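Long-range contact in GH86A beta-porphyranase (PDB 4AW7), which cleaves the sulfated red-seaweed polysaccharide porphyran at its beta-1,4 linkages between galactose and 6-sulfated L-galactose: residues L67-S76 and K101-P109. Sequence-based numbering, arbitrary orientation.
Sequences LGRKFWGPYS and KRYIATEHP. With K (potassium ion), chain G; GAL (beta-D-galactopyranose), chain B; L6S (6-O-sulfo-alpha-L-galactopyranose), chain C; L6S (6-O-sulfo-alpha-L-galactopyranose), chain D.
The Phe-71 ring lies between Thr-106 and the substrate. Thr-106 CG2 sits over the centre of one face, a CH-pi contact 3.6 Å from the Phe-71 ring centroid. These groups stand where adjacent parallel strands 69-71 and 104-106 of the (beta/alpha)8-type barrel end at the glycan-binding cleft. O4 of the 6-sulfo-L-galactose of chain D lies over the rim of the opposite Phe-71 face. His-108 makes an offset stack with Phe-71, planes 23° apart, and Phe-71 CD2 lies over the centre of the His-108 ring. Backbone bonds join the strands, among them Thr-106 N to Lys-70 O. Thr-106 CG2 also lies over one face of the Arg-69 guanidinium, which forms salt bridges with Glu-142 and Glu-272, the probable nucleophile, and a hydrogen bond from NH2 to Asn-145 OD1. Beyond the strand, the Trp-72 indole carries galactose C5 over one face and Ser-76 OG toward the rim of the other. Trp-72 NE1 donates to O3S of the 6-sulfo-L-galactose of chain C at 2.9 Å. An alanine at Trp-72 would remove this platform and is likely to leave the galactose poorly held and the sulfate without that donor. At the start of helix 74-82, after Gly-73 at the N-cap position, Glu-107 bends at chi2 (-87°) to bring its OE2 to Tyr-75 N and Ser-76 N. Both donate from the same face of the carboxylate plane. Ser-76 OG donates to the syn lone pair of Glu-107 OE1 at 2.6 Å.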
ATOM      1  N   LEU A  67      10.943  -0.942 -10.684  1.00 12.00           N
ATOM      2  CA  LEU A  67      10.594  -2.353 -10.433  1.00 14.35           C
ATOM      3  C   LEU A  67      10.449  -2.569  -8.942  1.00 13.30           C
ATOM      4  O   LEU A  67      10.939  -1.775  -8.151  1.00 11.05           O
ATOM      5  CB  LEU A  67      11.716  -3.252 -10.974  1.00 14.25           C
ATOM      6  CG  LEU A  67      12.119  -2.938 -12.417  1.00 12.32           C
ATOM      7  CD1 LEU A  67      13.347  -3.824 -12.722  1.00 13.91           C
ATOM      8  CD2 LEU A  67      10.992  -3.123 -13.440  1.00 12.35           C
ATOM      9  N   GLY A  68       9.780  -3.622  -8.492  1.00  8.46           N
ATOM     10  CA  GLY A  68       9.086  -4.598  -9.279  1.00  8.50           C
ATOM     11  C   GLY A  68       8.990  -5.872  -8.485  1.00  7.62           C
ATOM     12  O   GLY A  68       9.194  -5.848  -7.292  1.00  7.67           O
ATOM     13  N   ARG A  69       8.640  -6.973  -9.129  1.00  7.21           N
ATOM     14  CA  ARG A  69       8.398  -8.238  -8.423  1.00  7.07           C
ATOM     15  C   ARG A  69       8.590  -9.390  -9.392  1.00  7.68           C
ATOM     16  O   ARG A  69       8.247  -9.271 -10.561  1.00  8.79           O
ATOM     17  CB  ARG A  69       6.980  -8.252  -7.784  1.00  7.10           C
ATOM     18  CG  ARG A  69       6.728  -9.336  -6.761  1.00  7.28           C
ATOM     19  CD  ARG A  69       5.800  -8.855  -5.714  1.00  7.36           C
ATOM     20  NE  ARG A  69       5.393  -9.802  -4.672  1.00  7.47           N
ATOM     21  CZ  ARG A  69       4.236 -10.471  -4.674  1.00  7.35           C
ATOM     22  NH1 ARG A  69       3.468 -10.512  -5.752  1.00  7.15           N
ATOM     23  NH2 ARG A  69       3.883 -11.115  -3.572  1.00  7.53           N
ATOM     24  N   LYS A  70       9.137 -10.493  -8.877  1.00  8.14           N
ATOM     25  CA  LYS A  70       9.418 -11.664  -9.668  1.00  9.61           C
ATOM     26  C   LYS A  70       9.219 -12.910  -8.830  1.00  8.78           C
ATOM     27  O   LYS A  70       9.681 -12.955  -7.704  1.00  9.70           O
ATOM     28  CB  LYS A  70      10.895 -11.607 -10.107  1.00 11.70           C
ATOM     29  CG  LYS A  70      11.406 -12.783 -10.801  1.00 17.42           C
ATOM     30  CD  LYS A  70      10.993 -12.787 -12.212  1.00 19.42           C
ATOM     31  CE  LYS A  70      11.965 -13.614 -13.081  1.00 20.69           C
ATOM     32  NZ  LYS A  70      11.433 -13.609 -14.501  1.00 22.66           N
ATOM     33  N   PHE A  71       8.590 -13.911  -9.434  1.00  9.35           N
ATOM     34  CA  PHE A  71       8.435 -15.231  -8.817  1.00  9.76           C
ATOM     35  C   PHE A  71       9.636 -16.104  -9.143  1.00 10.92           C
ATOM     36  O   PHE A  71       9.620 -16.924 -10.066  1.00 13.57           O
ATOM     37  CB  PHE A  71       7.137 -15.862  -9.273  1.00 10.63           C
ATOM     38  CG  PHE A  71       5.928 -15.287  -8.593  1.00 10.23           C
ATOM     39  CD1 PHE A  71       5.409 -14.070  -8.937  1.00 12.71           C
ATOM     40  CD2 PHE A  71       5.372 -15.947  -7.517  1.00 10.98           C
ATOM     41  CE1 PHE A  71       4.321 -13.564  -8.257  1.00 13.81           C
ATOM     42  CE2 PHE A  71       4.264 -15.452  -6.857  1.00 10.76           C
ATOM     43  CZ  PHE A  71       3.756 -14.267  -7.213  1.00 11.98           C
ATOM     44  N   TRP A  72      10.714 -15.862  -8.440  1.00 11.86           N
ATOM     45  CA  TRP A  72      11.916 -16.682  -8.534  1.00 13.10           C
ATOM     46  C   TRP A  72      12.804 -16.353  -7.371  1.00 13.57           C
ATOM     47  O   TRP A  72      12.867 -15.202  -6.953  1.00 18.51           O
ATOM     48  CB  TRP A  72      12.665 -16.412  -9.833  1.00 15.23           C
ATOM     49  CG  TRP A  72      13.558 -17.601 -10.199  1.00 18.85           C
ATOM     50  CD1 TRP A  72      14.899 -17.715 -10.028  1.00 22.52           C
ATOM     51  CD2 TRP A  72      13.114 -18.843 -10.771  1.00 18.58           C
ATOM     52  NE1 TRP A  72      15.321 -18.938 -10.502  1.00 21.42           N
ATOM     53  CE2 TRP A  72      14.238 -19.651 -10.943  1.00 22.77           C
ATOM     54  CE3 TRP A  72      11.865 -19.331 -11.164  1.00 19.09           C
ATOM     55  CZ2 TRP A  72      14.153 -20.933 -11.506  1.00 20.88           C
ATOM     56  CZ3 TRP A  72      11.773 -20.593 -11.725  1.00 22.45           C
ATOM     57  CH2 TRP A  72      12.907 -21.381 -11.872  1.00 22.78           C
ATOM     58  N   GLY A  73      13.499 -17.321  -6.824  1.00 12.01           N
ATOM     59  CA  GLY A  73      14.230 -17.157  -5.612  1.00 11.18           C
ATOM     60  C   GLY A  73      15.033 -18.400  -5.295  1.00 10.66           C
ATOM     61  O   GLY A  73      15.233 -19.248  -6.165  1.00 11.52           O
ATOM     62  N   PRO A  74      15.491 -18.480  -4.058  1.00 10.43           N
ATOM     63  CA  PRO A  74      16.360 -19.621  -3.699  1.00 10.85           C
ATOM     64  C   PRO A  74      15.698 -20.967  -3.882  1.00 11.49           C
ATOM     65  O   PRO A  74      16.402 -21.969  -4.129  1.00 12.79           O
ATOM     66  CB  PRO A  74      16.669 -19.386  -2.210  1.00 11.86           C
ATOM     67  CG  PRO A  74      16.353 -17.926  -1.966  1.00 12.25           C
ATOM     68  CD  PRO A  74      15.295 -17.556  -2.936  1.00 11.15           C
ATOM     69  N   TYR A  75      14.378 -21.022  -3.706  1.00 10.98           N
ATOM     70  CA  TYR A  75      13.671 -22.307  -3.644  1.00 11.27           C
ATOM     71  C   TYR A  75      13.315 -22.797  -5.035  1.00 11.15           C
ATOM     72  O   TYR A  75      13.457 -24.001  -5.333  1.00 13.06           O
ATOM     73  CB  TYR A  75      12.490 -22.232  -2.642  1.00 11.14           C
ATOM     74  CG  TYR A  75      12.998 -21.788  -1.323  1.00 10.99           C
ATOM     75  CD1 TYR A  75      13.755 -22.661  -0.526  1.00 10.82           C
ATOM     76  CD2 TYR A  75      12.853 -20.487  -0.882  1.00 10.84           C
ATOM     77  CE1 TYR A  75      14.338 -22.234   0.634  1.00 11.51           C
ATOM     78  CE2 TYR A  75      13.426 -20.058   0.290  1.00 11.56           C
ATOM     79  CZ  TYR A  75      14.207 -20.932   1.047  1.00 10.62           C
ATOM     80  OH  TYR A  75      14.785 -20.444   2.236  1.00 11.37           O
ATOM     81  N   SER A  76      12.959 -21.877  -5.930  1.00 12.16           N
ATOM     82  CA  SER A  76      12.759 -22.218  -7.334  1.00 13.23           C
ATOM     83  C   SER A  76      14.147 -22.557  -7.957  1.00 14.15           C
ATOM     84  O   SER A  76      14.289 -23.566  -8.665  1.00 15.45           O
ATOM     85  CB  SER A  76      11.923 -21.124  -8.072  1.00 15.59           C
ATOM     86  OG  SER A  76      12.291 -19.825  -7.687  1.00 18.44           O
ATOM     87  N   LYS A 101      19.662  -4.969  -6.560  1.00  9.77           N
ATOM     88  CA  LYS A 101      18.706  -4.510  -7.545  1.00  9.80           C
ATOM     89  C   LYS A 101      17.365  -4.308  -6.852  1.00  8.69           C
ATOM     90  O   LYS A 101      16.869  -5.194  -6.129  1.00  9.44           O
ATOM     91  CB  LYS A 101      18.535  -5.487  -8.688  1.00 10.89           C
ATOM     92  CG  LYS A 101      17.721  -4.941  -9.863  1.00 11.76           C
ATOM     93  CD  LYS A 101      17.587  -5.976 -10.991  1.00 16.24           C
ATOM     94  CE  LYS A 101      16.690  -5.536 -12.102  1.00 19.35           C
ATOM     95  NZ  LYS A 101      17.461  -4.795 -13.078  1.00 20.37           N
ATOM     96  N   ARG A 102      16.738  -3.164  -7.078  1.00  8.47           N
ATOM     97  CA  ARG A 102      15.473  -2.864  -6.441  1.00  8.51           C
ATOM     98  C   ARG A 102      14.342  -3.614  -7.104  1.00  8.59           C
ATOM     99  O   ARG A 102      13.887  -3.277  -8.182  1.00 10.14           O
ATOM    100  CB  ARG A 102      15.190  -1.377  -6.431  1.00  8.80           C
ATOM    101  CG  ARG A 102      13.863  -1.035  -5.753  1.00  8.17           C
ATOM    102  CD  ARG A 102      13.742   0.477  -5.514  1.00  9.04           C
ATOM    103  NE  ARG A 102      12.498   0.862  -4.913  1.00  8.07           N
ATOM    104  CZ  ARG A 102      12.286   0.956  -3.615  1.00  8.16           C
ATOM    105  NH1 ARG A 102      13.170   0.552  -2.730  1.00  8.85           N
ATOM    106  NH2 ARG A 102      11.118   1.403  -3.197  1.00  8.53           N
ATOM    107  N   TYR A 103      13.873  -4.661  -6.422  1.00  8.78           N
ATOM    108  CA  TYR A 103      12.660  -5.415  -6.754  1.00  8.70           C
ATOM    109  C   TYR A 103      12.392  -6.340  -5.568  1.00  8.25           C
ATOM    110  O   TYR A 103      13.239  -6.479  -4.671  1.00  8.88           O
ATOM    111  CB  TYR A 103      12.788  -6.208  -8.055  1.00  8.86           C
ATOM    112  CG  TYR A 103      13.658  -7.447  -8.042  1.00  9.52           C
ATOM    113  CD1 TYR A 103      15.032  -7.356  -8.133  1.00 11.37           C
ATOM    114  CD2 TYR A 103      13.101  -8.719  -7.936  1.00  9.48           C
ATOM    115  CE1 TYR A 103      15.819  -8.496  -8.154  1.00 11.94           C
ATOM    116  CE2 TYR A 103      13.867  -9.847  -7.944  1.00 11.30           C
ATOM    117  CZ  TYR A 103      15.229  -9.739  -8.053  1.00 12.27           C
ATOM    118  OH  TYR A 103      16.036 -10.858  -8.039  1.00 15.77           O
ATOM    119  N   ILE A 104      11.222  -6.970  -5.593  1.00  7.98           N
ATOM    120  CA  ILE A 104      10.840  -7.966  -4.617  1.00  7.46           C
ATOM    121  C   ILE A 104      10.900  -9.349  -5.251  1.00  7.47           C
ATOM    122  O   ILE A 104      10.207  -9.617  -6.236  1.00  8.17           O
ATOM    123  CB  ILE A 104       9.394  -7.750  -4.125  1.00  7.40           C
ATOM    124  CG1 ILE A 104       9.176  -6.352  -3.550  1.00  7.84           C
ATOM    125  CG2 ILE A 104       8.994  -8.839  -3.141  1.00  9.00           C
ATOM    126  CD1 ILE A 104       7.696  -5.989  -3.334  1.00  9.95           C
ATOM    127  N   ALA A 105      11.725 -10.232  -4.693  1.00  8.07           N
ATOM    128  CA  ALA A 105      11.717 -11.639  -5.056  1.00  7.89           C
ATOM    129  C   ALA A 105      10.709 -12.344  -4.156  1.00  8.34           C
ATOM    130  O   ALA A 105      10.759 -12.164  -2.930  1.00  8.46           O
ATOM    131  CB  ALA A 105      13.118 -12.247  -4.874  1.00  8.98           C
ATOM    132  N   THR A 106       9.825 -13.141  -4.742  1.00  7.90           N
ATOM    133  CA  THR A 106       8.878 -13.958  -4.021  1.00  8.17           C
ATOM    134  C   THR A 106       8.830 -15.346  -4.626  1.00  8.58           C
ATOM    135  O   THR A 106       9.360 -15.561  -5.720  1.00 10.78           O
ATOM    136  CB  THR A 106       7.502 -13.268  -3.939  1.00  8.34           C
ATOM    137  OG1 THR A 106       6.684 -13.928  -2.949  1.00  8.76           O
ATOM    138  CG2 THR A 106       6.794 -13.239  -5.262  1.00  8.82           C
ATOM    139  N   GLU A 107       8.247 -16.297  -3.905  1.00  8.62           N
ATOM    140  CA  GLU A 107       8.101 -17.652  -4.394  1.00  9.26           C
ATOM    141  C   GLU A 107       6.652 -18.092  -4.313  1.00  9.17           C
ATOM    142  O   GLU A 107       5.945 -17.777  -3.355  1.00  9.49           O
ATOM    143  CB  GLU A 107       8.934 -18.616  -3.571  1.00  9.47           C
ATOM    144  CG  GLU A 107      10.428 -18.358  -3.642  1.00 10.69           C
ATOM    145  CD  GLU A 107      11.147 -19.044  -4.791  1.00 10.60           C
ATOM    146  OE1 GLU A 107      10.537 -19.263  -5.869  1.00 11.79           O
ATOM    147  OE2 GLU A 107      12.349 -19.348  -4.601  1.00 12.95           O
ATOM    148  N   HIS A 108       6.209 -18.893  -5.281  1.00  9.60           N
ATOM    149  CA  HIS A 108       4.919 -19.551  -5.164  1.00  9.42           C
ATOM    150  C   HIS A 108       4.962 -20.510  -3.977  1.00 10.61           C
ATOM    151  O   HIS A 108       5.973 -21.192  -3.766  1.00 10.70           O
ATOM    152  CB  HIS A 108       4.581 -20.362  -6.396  1.00  9.56           C
ATOM    153  CG  HIS A 108       4.388 -19.568  -7.645  1.00 10.36           C
ATOM    154  ND1 HIS A 108       3.309 -18.732  -7.836  1.00 12.40           N
ATOM    155  CD2 HIS A 108       5.118 -19.515  -8.782  1.00 10.85           C
ATOM    156  CE1 HIS A 108       3.402 -18.191  -9.039  1.00 12.18           C
ATOM    157  NE2 HIS A 108       4.487 -18.659  -9.638  1.00 12.99           N
ATOM    158  N   PRO A 109       3.855 -20.655  -3.247  1.00 10.99           N
ATOM    159  CA  PRO A 109       3.781 -21.572  -2.104  1.00 12.15           C
ATOM    160  C   PRO A 109       3.443 -22.996  -2.582  1.00 12.61           C
ATOM    161  O   PRO A 109       2.360 -23.531  -2.261  1.00 14.79           O
ATOM    162  CB  PRO A 109       2.658 -20.948  -1.270  1.00 13.14           C
ATOM    163  CG  PRO A 109       1.747 -20.370  -2.249  1.00 12.42           C
ATOM    164  CD  PRO A 109       2.647 -19.806  -3.324  1.00 11.14           C
TER
HETATM  165  K     K G1617      18.874 -10.434  -8.539  0.50 16.03           K
HETATM  166  C1  GAL B   5      11.863 -18.543 -15.222  1.00 21.30           C
HETATM  167  C2  GAL B   5      12.361 -19.668 -16.116  1.00 22.82           C
HETATM  168  C3  GAL B   5      13.530 -20.348 -15.431  1.00 21.87           C
HETATM  169  C4  GAL B   5      14.584 -19.304 -15.046  1.00 21.35           C
HETATM  170  C5  GAL B   5      13.954 -18.168 -14.226  1.00 21.79           C
HETATM  171  C6  GAL B   5      14.935 -17.056 -13.861  1.00 24.39           C
HETATM  172  O2  GAL B   5      11.311 -20.585 -16.278  1.00 25.02           O
HETATM  173  O3  GAL B   5      14.064 -21.313 -16.318  1.00 23.39           O
HETATM  174  O4  GAL B   5      15.183 -18.791 -16.222  1.00 24.88           O
HETATM  175  O5  GAL B   5      12.855 -17.587 -14.932  1.00 19.99           O
HETATM  176  O6  GAL B   5      14.319 -16.087 -13.045  1.00 27.36           O
HETATM  177  O1S L6S C   6      19.437 -21.424 -12.492  1.00 26.50           O
HETATM  178  O2S L6S C   6      17.325 -22.099 -11.457  1.00 28.67           O
HETATM  179  O3S L6S C   6      17.833 -19.701 -11.785  1.00 27.72           O
HETATM  180  C1  L6S C   6      14.299 -22.600 -15.731  1.00 26.10           C
HETATM  181  C2  L6S C   6      14.514 -23.635 -16.862  1.00 28.39           C
HETATM  182  C3  L6S C   6      15.751 -23.285 -17.689  1.00 28.19           C
HETATM  183  C4  L6S C   6      16.971 -23.161 -16.749  1.00 27.32           C
HETATM  184  C5  L6S C   6      16.683 -22.105 -15.653  1.00 25.39           C
HETATM  185  C6  L6S C   6      17.806 -22.022 -14.648  1.00 26.54           C
HETATM  186  O2  L6S C   6      13.385 -23.675 -17.749  1.00 31.41           O
HETATM  187  O3  L6S C   6      16.007 -24.300 -18.657  1.00 31.06           O
HETATM  188  O4  L6S C   6      17.249 -24.457 -16.154  1.00 27.81           O
HETATM  189  O5  L6S C   6      15.441 -22.406 -14.893  1.00 26.24           O
HETATM  190  O6  L6S C   6      17.464 -21.034 -13.684  1.00 27.33           O
HETATM  191  S1  L6S C   6      17.994 -21.083 -12.329  0.50 21.01           S
HETATM  192  O1S L6S D   2       3.268 -10.444 -13.047  1.00 14.48           O
HETATM  193  O2S L6S D   2       1.841 -11.054 -14.952  1.00 12.80           O
HETATM  194  O3S L6S D   2       3.570 -12.584 -14.114  1.00 14.13           O
HETATM  195  C1  L6S D   2       0.446 -13.910  -8.594  1.00 13.44           C
HETATM  196  C2  L6S D   2       0.682 -15.362  -8.944  1.00 13.96           C
HETATM  197  C3  L6S D   2       0.254 -15.612 -10.399  1.00 14.33           C
HETATM  198  C4  L6S D   2       1.078 -14.654 -11.339  1.00 14.31           C
HETATM  199  C5  L6S D   2       0.850 -13.212 -10.870  1.00 12.63           C
HETATM  200  C6  L6S D   2       1.901 -12.285 -11.523  1.00 11.41           C
HETATM  201  O2  L6S D   2       0.012 -16.243  -8.020  1.00 17.36           O
HETATM  202  O3  L6S D   2       0.447 -16.981 -10.786  1.00 16.25           O
HETATM  203  O4  L6S D   2       2.465 -15.016 -11.236  1.00 13.21           O
HETATM  204  O5  L6S D   2       1.075 -13.006  -9.471  1.00 13.22           O
HETATM  205  O6  L6S D   2       1.561 -12.120 -12.891  1.00 14.66           O
HETATM  206  S1  L6S D   2       2.616 -11.484 -13.800  0.70  9.51           S
HETATM  207  O   HOH W   1      11.288   0.890  -7.624  1.00  8.54           O
HETATM  208  O   HOH W   2      13.816  -0.741  -9.760  1.00 15.49           O
HETATM  209  O   HOH W   3      15.899 -13.902  -6.571  1.00 16.19           O
HETATM  210  O   HOH W   4      14.174 -13.199  -8.278  1.00 29.81           O